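Local coordinates for protein GCN5-related N-acetyltransferase (Brucella melitensis biovar Abortus, PDB 4J3G) that probably transfers the acetyl group of acetyl-coenzyme A to an amino group of its acceptor, as GNAT-family N-acetyltransferases do, at residues H137-G142 against Q157-C162; I26-E31 against I128-E133; Y41-E46 against V110-R115; A149-H154 against L179-I184. One frame throughout, in Å; residues are numbered along the deposited sequence. Where two conformers were deposited one is given.

Interaction 1 (H137-G142 against Q157-C162); sequences HVLIAG and QGFEEC. With EDO (1,2-ethanediol), chain G.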
loop_
_atom_site.group_PDB
_atom_site.type_symbol
_atom_site.label_atom_id
_atom_site.label_comp_id
_atom_site.label_asym_id
_atom_site.label_seq_id
_atom_site.Cartn_x
_atom_site.Cartn_y
_atom_site.Cartn_z
ATOM N N HIS A 137 -2.386 4.942 15.304
ATOM C CA HIS A 137 -1.990 6.327 15.162
ATOM C C HIS A 137 -2.626 6.995 13.976
ATOM O O HIS A 137 -3.045 8.163 14.053
ATOM C CB HIS A 137 -0.446 6.450 15.073
ATOM C CG HIS A 137 0.049 7.860 15.121
ATOM N ND1 HIS A 137 -0.172 8.692 16.204
ATOM C CD2 HIS A 137 0.668 8.611 14.192
ATOM C CE1 HIS A 137 0.308 9.891 15.938
ATOM N NE2 HIS A 137 0.848 9.865 14.735
ATOM N N VAL A 138 -2.622 6.329 12.836
ATOM C CA VAL A 138 -3.209 6.892 11.619
ATOM C C VAL A 138 -4.169 5.914 10.989
ATOM O O VAL A 138 -3.814 4.749 10.778
ATOM C CB VAL A 138 -2.137 7.235 10.532
ATOM C CG1 VAL A 138 -2.799 7.918 9.334
ATOM C CG2 VAL A 138 -1.067 8.113 11.092
ATOM N N LEU A 139 -5.379 6.397 10.643
ATOM C CA LEU A 139 -6.259 5.700 9.703
ATOM C C LEU A 139 -6.151 6.249 8.285
ATOM O O LEU A 139 -6.171 7.458 8.052
ATOM C CB LEU A 139 -7.736 5.762 10.137
ATOM C CG LEU A 139 -8.029 5.020 11.464
ATOM C CD1 LEU A 139 -9.386 5.487 12.010
ATOM C CD2 LEU A 139 -7.979 3.529 11.246
ATOM N N ILE A 140 -6.020 5.339 7.344
ATOM C CA ILE A 140 -5.992 5.685 5.926
ATOM C C ILE A 140 -7.243 5.177 5.213
ATOM O O ILE A 140 -7.651 4.037 5.424
ATOM C CB ILE A 140 -4.754 5.067 5.283
ATOM C CG1 ILE A 140 -3.476 5.589 5.952
ATOM C CG2 ILE A 140 -4.693 5.391 3.791
ATOM C CD1 ILE A 140 -3.207 7.052 5.702
ATOM N N ALA A 141 -7.828 6.015 4.334
ATOM C CA ALA A 141 -8.893 5.595 3.424
ATOM C C ALA A 141 -8.349 5.758 2.000
ATOM O O ALA A 141 -7.796 6.781 1.673
ATOM C CB ALA A 141 -10.137 6.426 3.625
ATOM N N GLY A 142 -8.522 4.701 1.195
ATOM C CA GLY A 142 -8.292 4.761 -0.236
ATOM C C GLY A 142 -9.618 4.725 -0.917
ATOM O O GLY A 142 -10.371 3.743 -0.788
ATOM N N GLN A 157 -15.896 13.114 9.213
ATOM C CA GLN A 157 -15.351 12.497 10.396
ATOM C C GLN A 157 -13.900 12.921 10.657
ATOM O O GLN A 157 -13.243 12.343 11.507
ATOM C CB GLN A 157 -15.394 10.966 10.227
ATOM C CG GLN A 157 -16.786 10.394 10.095
ATOM C CD GLN A 157 -17.586 10.748 11.303
ATOM O OE1 GLN A 157 -17.174 10.458 12.423
ATOM N NE2 GLN A 157 -18.698 11.430 11.106
ATOM N N GLY A 158 -13.396 13.915 9.952
ATOM C CA GLY A 158 -12.118 14.482 10.280
ATOM C C GLY A 158 -10.978 13.979 9.443
ATOM O O GLY A 158 -9.852 14.339 9.687
ATOM N N PHE A 159 -11.273 13.170 8.414
ATOM C CA PHE A 159 -10.267 12.788 7.448
ATOM C C PHE A 159 -9.925 13.992 6.544
ATOM O O PHE A 159 -10.804 14.803 6.251
ATOM C CB PHE A 159 -10.754 11.647 6.576
ATOM C CG PHE A 159 -10.726 10.313 7.253
ATOM C CD1 PHE A 159 -11.664 9.979 8.233
ATOM C CD2 PHE A 159 -9.760 9.380 6.925
ATOM C CE1 PHE A 159 -11.606 8.733 8.882
ATOM C CE2 PHE A 159 -9.735 8.132 7.536
ATOM C CZ PHE A 159 -10.642 7.828 8.536
ATOM N N GLU A 160 -8.650 14.098 6.143
ATOM C CA GLU A 160 -8.172 15.120 5.196
ATOM C C GLU A 160 -7.624 14.438 3.964
ATOM O O GLU A 160 -7.120 13.309 4.053
ATOM C CB GLU A 160 -7.079 16.020 5.821
ATOM C CG GLU A 160 -7.508 16.752 7.102
ATOM C CD GLU A 160 -6.715 18.043 7.387
ATOM O OE1 GLU A 160 -5.511 18.153 7.019
ATOM O OE2 GLU A 160 -7.304 18.969 7.984
ATOM N N GLU A 161 -7.688 15.120 2.820
ATOM C CA GLU A 161 -7.102 14.560 1.602
ATOM C C GLU A 161 -5.585 14.625 1.626
ATOM O O GLU A 161 -4.990 15.619 2.026
ATOM C CB GLU A 161 -7.596 15.266 0.344
ATOM C CG GLU A 161 -9.073 15.222 0.170
ATOM C CD GLU A 161 -9.510 15.629 -1.224
ATOM O OE1 GLU A 161 -8.640 16.059 -2.077
ATOM O OE2 GLU A 161 -10.721 15.483 -1.463
ATOM N N CYS A 162 -4.967 13.568 1.147
ATOM C CA CYS A 162 -3.516 13.484 1.013
ATOM C C CYS A 162 -3.178 13.794 -0.428
ATOM O O CYS A 162 -2.312 14.622 -0.694
ATOM C CB CYS A 162 -3.075 12.098 1.380
ATOM S SG CYS A 162 -3.428 11.722 3.114
HETATM C C1 EDO G . -11.335 1.622 -3.800
HETATM O O1 EDO G . -12.113 1.819 -2.603
HETATM C C2 EDO G . -9.890 1.322 -3.450
HETATM O O2 EDO G . -9.805 -0.067 -3.234
#

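Interaction 2 (I26-E31 against I128-E133); sequences IRHATE and IEEARE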
loop_
_atom_site.group_PDB
_atom_site.type_symbol
_atom_site.label_atom_id
_atom_site.label_comp_id
_atom_site.label_asym_id
_atom_site.label_seq_id
_atom_site.Cartn_x
_atom_site.Cartn_y
_atom_site.Cartn_z
ATOM N N ILE A 26 -24.695 -1.294 16.209
ATOM C CA ILE A 26 -23.319 -1.598 15.782
ATOM C C ILE A 26 -22.719 -2.568 16.787
ATOM O O ILE A 26 -22.773 -2.321 17.991
ATOM C CB ILE A 26 -22.442 -0.331 15.723
ATOM C CG1 ILE A 26 -23.146 0.768 14.940
ATOM C CG2 ILE A 26 -21.072 -0.644 15.121
ATOM C CD1 ILE A 26 -23.387 0.443 13.479
ATOM N N ARG A 27 -22.165 -3.677 16.297
ATOM C CA ARG A 27 -21.539 -4.683 17.146
ATOM C C ARG A 27 -20.481 -5.417 16.362
ATOM O O ARG A 27 -20.361 -5.250 15.133
ATOM C CB ARG A 27 -22.598 -5.708 17.641
ATOM C CG ARG A 27 -23.257 -6.493 16.517
ATOM C CD ARG A 27 -24.199 -7.593 16.995
ATOM N NE ARG A 27 -24.946 -8.185 15.877
ATOM C CZ ARG A 27 -24.461 -9.095 15.020
ATOM N NH1 ARG A 27 -23.216 -9.532 15.112
ATOM N NH2 ARG A 27 -25.229 -9.551 14.039
ATOM N N HIS A 28 -19.704 -6.237 17.050
ATOM C CA HIS A 28 -18.676 -7.011 16.390
ATOM C C HIS A 28 -19.267 -8.170 15.623
ATOM O O HIS A 28 -20.245 -8.770 16.068
ATOM C CB HIS A 28 -17.667 -7.547 17.377
ATOM C CG HIS A 28 -16.823 -6.485 17.993
ATOM N ND1 HIS A 28 -15.572 -6.165 17.517
ATOM C CD2 HIS A 28 -17.060 -5.643 19.023
ATOM C CE1 HIS A 28 -15.069 -5.178 18.235
ATOM N NE2 HIS A 28 -15.953 -4.838 19.152
ATOM N N ALA A 29 -18.653 -8.490 14.481
ATOM C CA ALA A 29 -19.109 -9.584 13.626
ATOM C C ALA A 29 -18.839 -10.929 14.277
ATOM O O ALA A 29 -17.796 -11.135 14.890
ATOM C CB ALA A 29 -18.395 -9.542 12.272
ATOM N N THR A 30 -19.757 -11.852 14.074
ATOM C CA THR A 30 -19.564 -13.240 14.505
ATOM C C THR A 30 -19.585 -14.129 13.281
ATOM O O THR A 30 -19.918 -13.680 12.187
ATOM C CB THR A 30 -20.692 -13.676 15.474
ATOM O OG1 THR A 30 -21.950 -13.643 14.778
ATOM C CG2 THR A 30 -20.756 -12.732 16.657
ATOM N N GLU A 31 -19.294 -15.404 13.493
ATOM C CA GLU A 31 -19.330 -16.396 12.448
ATOM C C GLU A 31 -20.722 -16.474 11.810
ATOM O O GLU A 31 -20.835 -16.700 10.620
ATOM C CB GLU A 31 -18.911 -17.757 13.014
ATOM C CG GLU A 31 -18.569 -18.807 11.965
ATOM C CD GLU A 31 -17.210 -18.598 11.292
ATOM O OE1 GLU A 31 -16.520 -17.601 11.564
ATOM O OE2 GLU A 31 -16.842 -19.449 10.458
ATOM N N ILE A 128 -13.589 4.266 14.085
ATOM C CA ILE A 128 -12.635 5.235 14.554
ATOM C C ILE A 128 -12.450 5.106 16.081
ATOM O O ILE A 128 -11.337 5.170 16.584
ATOM C CB ILE A 128 -13.084 6.699 14.228
ATOM C CG1 ILE A 128 -12.913 6.991 12.737
ATOM C CG2 ILE A 128 -12.310 7.706 15.030
ATOM C CD1 ILE A 128 -13.566 8.298 12.275
ATOM N N GLU A 129 -13.537 4.964 16.815
ATOM C CA GLU A 129 -13.396 4.843 18.283
ATOM C C GLU A 129 -12.648 3.573 18.667
ATOM O O GLU A 129 -11.828 3.597 19.597
ATOM C CB GLU A 129 -14.763 4.844 18.985
ATOM C CG GLU A 129 -15.571 6.118 18.756
ATOM C CD GLU A 129 -14.855 7.387 19.201
ATOM O OE1 GLU A 129 -14.042 7.337 20.167
ATOM O OE2 GLU A 129 -15.062 8.440 18.554
ATOM N N GLU A 130 -12.955 2.470 17.985
ATOM C CA GLU A 130 -12.216 1.192 18.191
ATOM C C GLU A 130 -10.742 1.346 17.878
ATOM O O GLU A 130 -9.883 0.889 18.633
ATOM C CB GLU A 130 -12.775 0.088 17.340
ATOM C CG GLU A 130 -14.050 -0.528 17.853
ATOM C CD GLU A 130 -13.814 -1.617 18.896
ATOM O OE1 GLU A 130 -12.634 -1.847 19.318
ATOM O OE2 GLU A 130 -14.823 -2.243 19.276
ATOM N N ALA A 131 -10.433 2.044 16.791
ATOM C CA ALA A 131 -9.053 2.290 16.438
ATOM C C ALA A 131 -8.339 3.095 17.519
ATOM O O ALA A 131 -7.195 2.797 17.883
ATOM C CB ALA A 131 -8.981 3.015 15.090
ATOM N N ARG A 132 -8.999 4.144 17.988
ATOM C CA ARG A 132 -8.477 5.005 19.055
ATOM C C ARG A 132 -8.138 4.169 20.292
ATOM O O ARG A 132 -7.056 4.319 20.908
ATOM C CB ARG A 132 -9.556 6.027 19.426
ATOM C CG ARG A 132 -9.112 7.423 19.707
ATOM C CD ARG A 132 -10.339 8.367 19.704
ATOM N NE ARG A 132 -10.123 9.433 18.732
ATOM C CZ ARG A 132 -11.065 10.093 18.072
ATOM N NH1 ARG A 132 -12.363 9.844 18.266
ATOM N NH2 ARG A 132 -10.691 11.036 17.211
ATOM N N GLU A 133 -9.083 3.304 20.659
ATOM C CA GLU A 133 -8.964 2.456 21.826
ATOM C C GLU A 133 -7.784 1.527 21.690
ATOM O O GLU A 133 -7.107 1.256 22.659
ATOM C CB GLU A 133 -10.200 1.603 21.944
ATOM C CG GLU A 133 -10.380 0.956 23.291
ATOM C CD GLU A 133 -11.838 0.679 23.565
ATOM O OE1 GLU A 133 -12.494 1.526 24.223
ATOM O OE2 GLU A 133 -12.348 -0.347 23.065
#

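Interaction 3 (Y41-E46 against V110-R115); sequences YNDAVE and VASNAR. With SO4 (sulfate ion), chain E.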
loop_
_atom_site.group_PDB
_atom_site.type_symbol
_atom_site.label_atom_id
_atom_site.label_comp_id
_atom_site.label_asym_id
_atom_site.label_seq_id
_atom_site.Cartn_x
_atom_site.Cartn_y
_atom_site.Cartn_z
ATOM N N TYR A 41 -20.044 -8.103 0.404
ATOM C CA TYR A 41 -18.773 -8.069 -0.281
ATOM C C TYR A 41 -18.892 -8.411 -1.779
ATOM O O TYR A 41 -18.434 -7.644 -2.640
ATOM C CB TYR A 41 -17.827 -9.004 0.368
ATOM C CG TYR A 41 -16.476 -9.067 -0.311
ATOM C CD1 TYR A 41 -15.488 -8.163 -0.009
ATOM C CD2 TYR A 41 -16.211 -10.021 -1.279
ATOM C CE1 TYR A 41 -14.236 -8.223 -0.639
ATOM C CE2 TYR A 41 -14.964 -10.091 -1.907
ATOM C CZ TYR A 41 -13.986 -9.186 -1.570
ATOM O OH TYR A 41 -12.785 -9.206 -2.263
ATOM N N ASN A 42 -19.545 -9.530 -2.125
ATOM C CA ASN A 42 -19.724 -9.842 -3.550
ATOM C C ASN A 42 -20.561 -8.807 -4.345
ATOM O O ASN A 42 -20.304 -8.584 -5.533
ATOM C CB ASN A 42 -20.318 -11.245 -3.734
ATOM C CG ASN A 42 -19.283 -12.367 -3.626
ATOM O OD1 ASN A 42 -18.074 -12.191 -3.860
ATOM N ND2 ASN A 42 -19.780 -13.555 -3.343
ATOM N N ASP A 43 -21.540 -8.197 -3.684
ATOM C CA ASP A 43 -22.314 -7.103 -4.263
ATOM C C ASP A 43 -21.373 -5.959 -4.634
ATOM O O ASP A 43 -21.417 -5.498 -5.759
ATOM C CB ASP A 43 -23.369 -6.609 -3.278
ATOM C CG ASP A 43 -24.548 -5.870 -3.962
ATOM O OD1 ASP A 43 -24.397 -5.206 -5.016
ATOM O OD2 ASP A 43 -25.666 -6.000 -3.428
ATOM N N ALA A 44 -20.509 -5.567 -3.693
ATOM C CA ALA A 44 -19.489 -4.502 -3.966
ATOM C C ALA A 44 -18.544 -4.892 -5.112
ATOM O O ALA A 44 -18.211 -4.049 -5.986
ATOM C CB ALA A 44 -18.706 -4.166 -2.730
ATOM N N VAL A 45 -18.115 -6.149 -5.126
ATOM C CA VAL A 45 -17.240 -6.647 -6.199
ATOM C C VAL A 45 -17.899 -6.549 -7.587
ATOM O O VAL A 45 -17.266 -6.125 -8.584
ATOM C CB VAL A 45 -16.822 -8.092 -5.907
ATOM C CG1 VAL A 45 -16.108 -8.707 -7.091
ATOM C CG2 VAL A 45 -15.936 -8.108 -4.685
ATOM N N GLU A 46 -19.171 -6.931 -7.639
ATOM C CA GLU A 46 -19.917 -7.008 -8.900
ATOM C C GLU A 46 -20.396 -5.679 -9.412
ATOM O O GLU A 46 -20.400 -5.466 -10.625
ATOM C CB GLU A 46 -21.163 -7.873 -8.695
ATOM C CG GLU A 46 -20.848 -9.320 -8.453
ATOM C CD GLU A 46 -22.056 -10.110 -7.930
ATOM O OE1 GLU A 46 -23.229 -9.689 -8.114
ATOM O OE2 GLU A 46 -21.807 -11.146 -7.304
ATOM N N VAL A 110 -21.592 -0.903 2.574
ATOM C CA VAL A 110 -23.022 -0.821 2.904
ATOM C C VAL A 110 -23.778 -1.601 1.867
ATOM O O VAL A 110 -23.424 -1.553 0.691
ATOM C CB VAL A 110 -23.507 0.646 2.914
ATOM C CG1 VAL A 110 -24.997 0.720 3.297
ATOM C CG2 VAL A 110 -22.646 1.472 3.858
ATOM N N ALA A 111 -24.797 -2.339 2.306
ATOM C CA ALA A 111 -25.713 -3.030 1.375
ATOM C C ALA A 111 -26.216 -2.140 0.203
ATOM O O ALA A 111 -26.566 -0.945 0.376
ATOM C CB ALA A 111 -26.877 -3.650 2.149
ATOM N N SER A 112 -26.205 -2.717 -1.000
ATOM C CA SER A 112 -26.513 -1.990 -2.220
ATOM C C SER A 112 -27.917 -1.406 -2.198
ATOM O O SER A 112 -28.156 -0.371 -2.821
ATOM C CB SER A 112 -26.402 -2.929 -3.433
ATOM O OG SER A 112 -27.195 -4.079 -3.192
ATOM N N ASN A 113 -28.835 -2.055 -1.480
ATOM C CA ASN A 113 -30.212 -1.586 -1.425
ATOM C C ASN A 113 -30.464 -0.713 -0.192
ATOM O O ASN A 113 -31.607 -0.300 0.073
ATOM C CB ASN A 113 -31.191 -2.759 -1.477
ATOM C CG ASN A 113 -31.192 -3.579 -0.201
ATOM O OD1 ASN A 113 -30.339 -3.397 0.676
ATOM N ND2 ASN A 113 -32.129 -4.525 -0.109
ATOM N N ALA A 114 -29.395 -0.409 0.552
ATOM C CA ALA A 114 -29.521 0.434 1.738
ATOM C C ALA A 114 -28.607 1.672 1.714
ATOM O O ALA A 114 -28.340 2.238 2.762
ATOM C CB ALA A 114 -29.270 -0.393 2.994
ATOM N N ARG A 115 -28.195 2.126 0.527
ATOM C CA ARG A 115 -27.340 3.320 0.433
ATOM C C ARG A 115 -28.110 4.645 0.760
ATOM O O ARG A 115 -29.323 4.762 0.572
ATOM C CB ARG A 115 -26.682 3.444 -0.956
ATOM C CG ARG A 115 -26.011 2.175 -1.465
ATOM C CD ARG A 115 -24.852 1.714 -0.567
ATOM N NE ARG A 115 -23.895 2.790 -0.251
ATOM C CZ ARG A 115 -22.853 3.134 -1.003
ATOM N NH1 ARG A 115 -22.599 2.527 -2.190
ATOM N NH2 ARG A 115 -22.073 4.113 -0.599
HETATM S S SO4 E . -23.816 5.406 2.580
HETATM O O1 SO4 E . -24.144 6.844 2.327
HETATM O O2 SO4 E . -24.084 5.092 4.023
HETATM O O3 SO4 E . -24.796 4.627 1.774
HETATM O O4 SO4 E . -22.410 5.125 2.178
#

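Interaction 4 (A149-H154 against L179-I184); sequences ASIALH and LFMQKI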
loop_
_atom_site.group_PDB
_atom_site.type_symbol
_atom_site.label_atom_id
_atom_site.label_comp_id
_atom_site.label_asym_id
_atom_site.label_seq_id
_atom_site.Cartn_x
_atom_site.Cartn_y
_atom_site.Cartn_z
ATOM N N ALA A 149 -19.305 11.413 -2.689
ATOM C CA ALA A 149 -20.066 11.040 -1.496
ATOM C C ALA A 149 -19.219 10.374 -0.460
ATOM O O ALA A 149 -19.245 10.753 0.708
ATOM C CB ALA A 149 -21.229 10.163 -1.857
ATOM N N SER A 150 -18.413 9.402 -0.871
ATOM C CA SER A 150 -17.552 8.756 0.093
ATOM C C SER A 150 -16.514 9.731 0.669
ATOM O O SER A 150 -16.214 9.703 1.861
ATOM C CB SER A 150 -16.840 7.535 -0.504
ATOM O OG SER A 150 -16.080 6.898 0.519
ATOM N N ILE A 151 -15.972 10.592 -0.175
ATOM C CA ILE A 151 -14.966 11.562 0.274
ATOM C C ILE A 151 -15.598 12.500 1.327
ATOM O O ILE A 151 -15.006 12.740 2.400
ATOM C CB ILE A 151 -14.392 12.331 -0.923
ATOM C CG1 ILE A 151 -13.536 11.373 -1.787
ATOM C CG2 ILE A 151 -13.541 13.490 -0.482
ATOM C CD1 ILE A 151 -13.332 11.845 -3.211
ATOM N N ALA A 152 -16.792 13.004 1.029
ATOM C CA ALA A 152 -17.482 13.929 1.960
ATOM C C ALA A 152 -17.815 13.207 3.298
ATOM O O ALA A 152 -17.744 13.803 4.381
ATOM C CB ALA A 152 -18.743 14.465 1.302
ATOM N N LEU A 153 -18.203 11.935 3.200
ATOM C CA LEU A 153 -18.512 11.139 4.382
ATOM C C LEU A 153 -17.270 11.046 5.283
ATOM O O LEU A 153 -17.332 11.315 6.485
ATOM C CB LEU A 153 -19.057 9.750 3.956
ATOM C CG LEU A 153 -19.528 8.695 4.966
ATOM C CD1 LEU A 153 -20.517 7.705 4.329
ATOM C CD2 LEU A 153 -18.348 7.939 5.511
ATOM N N HIS A 154 -16.137 10.651 4.699
ATOM C CA HIS A 154 -14.891 10.590 5.455
ATOM C C HIS A 154 -14.482 11.964 5.966
ATOM O O HIS A 154 -14.103 12.099 7.093
ATOM C CB HIS A 154 -13.771 9.960 4.619
ATOM C CG HIS A 154 -13.895 8.471 4.459
ATOM N ND1 HIS A 154 -14.821 7.889 3.627
ATOM C CD2 HIS A 154 -13.157 7.457 4.972
ATOM C CE1 HIS A 154 -14.688 6.571 3.675
ATOM N NE2 HIS A 154 -13.671 6.286 4.465
ATOM N N LEU A 179 -7.735 8.130 -4.429
ATOM C CA LEU A 179 -7.506 9.248 -3.533
ATOM C C LEU A 179 -7.250 8.688 -2.150
ATOM O O LEU A 179 -7.989 7.784 -1.680
ATOM C CB LEU A 179 -8.735 10.157 -3.469
ATOM C CG LEU A 179 -8.680 11.141 -2.294
ATOM C CD1 LEU A 179 -7.714 12.282 -2.464
ATOM C CD2 LEU A 179 -10.037 11.718 -2.063
ATOM N N PHE A 180 -6.146 9.116 -1.534
ATOM C CA PHE A 180 -5.888 8.779 -0.162
ATOM C C PHE A 180 -6.357 9.932 0.752
ATOM O O PHE A 180 -6.108 11.119 0.464
ATOM C CB PHE A 180 -4.391 8.508 0.071
ATOM C CG PHE A 180 -3.925 7.115 -0.285
ATOM C CD1 PHE A 180 -4.541 6.003 0.218
ATOM C CD2 PHE A 180 -2.788 6.934 -1.071
ATOM C CE1 PHE A 180 -4.078 4.720 -0.069
ATOM C CE2 PHE A 180 -2.332 5.657 -1.371
ATOM C CZ PHE A 180 -2.980 4.552 -0.857
ATOM N N MET A 181 -7.034 9.564 1.845
ATOM C CA MET A 181 -7.341 10.442 2.955
ATOM C C MET A 181 -6.832 9.827 4.200
ATOM O O MET A 181 -6.670 8.600 4.277
ATOM C CB MET A 181 -8.873 10.658 3.136
ATOM C CG MET A 181 -9.539 11.145 1.868
ATOM S SD MET A 181 -11.287 11.486 2.026
ATOM C CE MET A 181 -11.206 13.078 2.808
ATOM N N GLN A 182 -6.627 10.661 5.209
ATOM C CA GLN A 182 -6.056 10.166 6.468
ATOM C C GLN A 182 -6.679 10.905 7.618
ATOM O O GLN A 182 -7.126 12.095 7.495
ATOM C CB GLN A 182 -4.515 10.324 6.535
ATOM C CG GLN A 182 -4.027 11.743 6.700
ATOM C CD GLN A 182 -2.523 11.832 6.909
ATOM O OE1 GLN A 182 -1.854 12.449 6.140
ATOM N NE2 GLN A 182 -2.014 11.183 7.942
ATOM N N LYS A 183 -6.652 10.222 8.754
ATOM C CA LYS A 183 -7.057 10.798 10.047
ATOM C C LYS A 183 -5.989 10.404 11.098
ATOM O O LYS A 183 -5.712 9.238 11.286
ATOM C CB LYS A 183 -8.431 10.283 10.477
ATOM C CG LYS A 183 -8.996 11.005 11.694
ATOM C CD LYS A 183 -10.332 10.449 12.186
ATOM C CE LYS A 183 -10.732 11.048 13.546
ATOM N NZ LYS A 183 -10.947 12.517 13.489
ATOM N N ILE A 184 -5.413 11.383 11.779
ATOM C CA ILE A 184 -4.393 11.095 12.821
ATOM C C ILE A 184 -5.119 11.056 14.154
ATOM O O ILE A 184 -5.856 11.982 14.510
ATOM C CB ILE A 184 -3.227 12.142 12.864
ATOM C CG1 ILE A 184 -2.426 12.115 11.556
ATOM C CG2 ILE A 184 -2.263 11.857 14.025
ATOM C CD1 ILE A 184 -1.402 13.219 11.423
#

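Interaction 1 (H137-G142 against Q157-C162)
The phenyl ring of F159 meets L139 and A141 obliquely, turning the CE2-CZ side of the ring to both. L139 lays its CB against that side, 3.9 Å from F159 CZ, while the carbonyl oxygen L139 O comes within 3.7 Å of F159 CE2. A141 touches the same corner more lightly, its CB standing 4.3 Å from F159 CE2. Elsewhere round the ring, H154 forms an edge-to-face stack with it, and L106 on strand 103-110 adds another apolar neighbour. The ring owes its reach to the first torsion: F159 CG is anti to the carbonyl carbon (chi1 -76°), which throws the phenyl toward strand 138-144. That strand is not adjacent to 160-171 in the sheet, because the antiparallel strand 174-184 runs between them. The topology is that of the C-terminal half of the GNAT fold, a beta-alpha-beta crossover through helix 148-156 that leaves room for one more strand, and F159, just ahead of strand 160-171, spans the inserted strand on its helix-covered side. G158, at a positive phi of 99° that suits glycine, turns the chain into F159. I140 points the other way, and on that side L165 of the second subunit packs against it. At the far end of strand 138-144, G142 O lies 3.2 Å from O1 of an ethanediol, a possible hydrogen bond that the geometry leaves unsettled.

Interaction 2 (I26-E31 against I128-E133)
H28 and E130 approach from opposite directions and meet through one pair of polar atoms, NE2 of the imidazole and OE2 of the carboxylate, 2.8 Å apart. The hydrogen bond from H28 NE2 is weak, its N-H...O angle only 120°. OE2 does lie at the ring edge near the ring plane, but it is displaced toward the neighbouring carbon, so that E130 OE2 is also just 3.1 Å from H28 CE1. The carboxylate plane stands almost perpendicular to the imidazole, at 88°. A bend at chi2 (-84°) turns the acid of E130 off the helix toward the strand, and its other oxygen, OE1, is held more firmly in a salt bridge with R134, whose side chain also touches H28. Behind the histidine, R27 NH1 bonds back to H28 O at 3.2 Å, and the same guanidinium forms salt bridges with D33 and E80. The contact thus ties the outermost strand 25-28 to the last turn of helix 119-133, which packs on one face of the sheet; I26 packs against T122, L123 and E126 earlier in that helix, while backbone bonds join R27 and A29 to strand 76-81.

Interaction 3 (Y41-E46 against V110-R115)
S112 and D43 make a contact concentrated on one hydroxyl-carboxylate pair. S112 OG donates to D43 OD2 at 2.5 Å, a very short separation to be read with caution. The second carboxylate oxygen stays close as well, D43 OD1 lying 3.4 Å from S112 CB, but only OD2 receives the hydroxyl. D43 reaches out because its CG is anti to the backbone N (chi1 -158°), whereas S112 holds OG in the crowded position between backbone N and carbonyl carbon. D43 OD1 is also bonded to N47, one helical turn on, which steadies the carboxylate from its own helix.

Around this tight point the contact is loose: S112 is exposed, and the rest of loop 110-115 curls away from helix 34-47 in a turn closed by A114 N to A111 O at 2.9 Å. Beyond the turn, R115 folds back through bends at chi2 and chi3 and grips a sulfate edge-on, with NE 2.9 Å from sulfate O3 and NH2 3.0 Å from sulfate O4. The backbone nitrogens of G116 and G120 bind the same ion. The sequence from R115 to G120 fits the R-x-x-G-x-G signature of GNAT enzymes, with G116 at a variable position; the sulfate, probably from the crystallisation liquor, is consistent with an occupant of the coenzyme A pyrophosphate site. A carboxylate gripped by one hydroxyl and one amide would be expected to hold this loop to helix 34-47 by polarity more than by area.

Interaction 4 (A149-H154 against L179-I184)
M181 reaches I151 and H154 with its CG anti to the carbonyl carbon (chi1 -54°) and a chain that runs extended to the sulfur before bending at chi3 (79°). The bend brings the methyl M181 CE to 3.8 Å from the carbonyl oxygen I151 O. The sulfur settles between two residues one turn apart: M181 SD is 3.9 Å from I151 CG2 and 3.9 Å from H154 CB. The H154 ring is met only obliquely, its centroid 5.5 Å from M181 SD, a loose Met-aromatic contact. I151 crosses M181 at about a right angle, and its other branch goes to L179, where I151 CD1 and L179 CD2 are pressed to 3.5 Å, tighter than ordinary van der Waals contact.

Helix 149-154 runs nearly parallel to strand 179-184, their directions 13° apart and their axes 10.2 Å apart at closest approach. This is the usual layering of an alpha/beta fold: the helix of the crossover between strands 138-144 and 160-171 covers strand 174-184, which is inserted between them. Q182, on the other face of the strand, bonds to K166 N of the second subunit.

The interface is largely apolar, and H154 ND1 finds its acceptor within the helix. It donates to S150 O at 2.9 Å, while H154 N reaches that oxygen from the opposite face of the carbonyl plane. The ND1 bond restrains the rotation of the buried imidazole, while its CB, placed by the helix backbone, meets the sulfur.

Interactions 1 and 4 form one body, their centres 6 Å apart: the strand of 4 is bonded to both strands of 1, through A141 N to M181 O and C162 N to F180 O, each 2.8 Å. Interaction 2 joins the same core from the helix side, with I128 CD1 3.9 Å from F159 CE1 and also packed on K183. Interaction 3 stands apart, its nearest atoms about 6 Å from interaction 4 and about 12 Å from interaction 1. The sulfate beside 3 and the ethanediol beside 1, 13.3 Å apart from S to O1, may flank the cofactor groove that GNAT enzymes form between strands equivalent to 103-110 and 138-144.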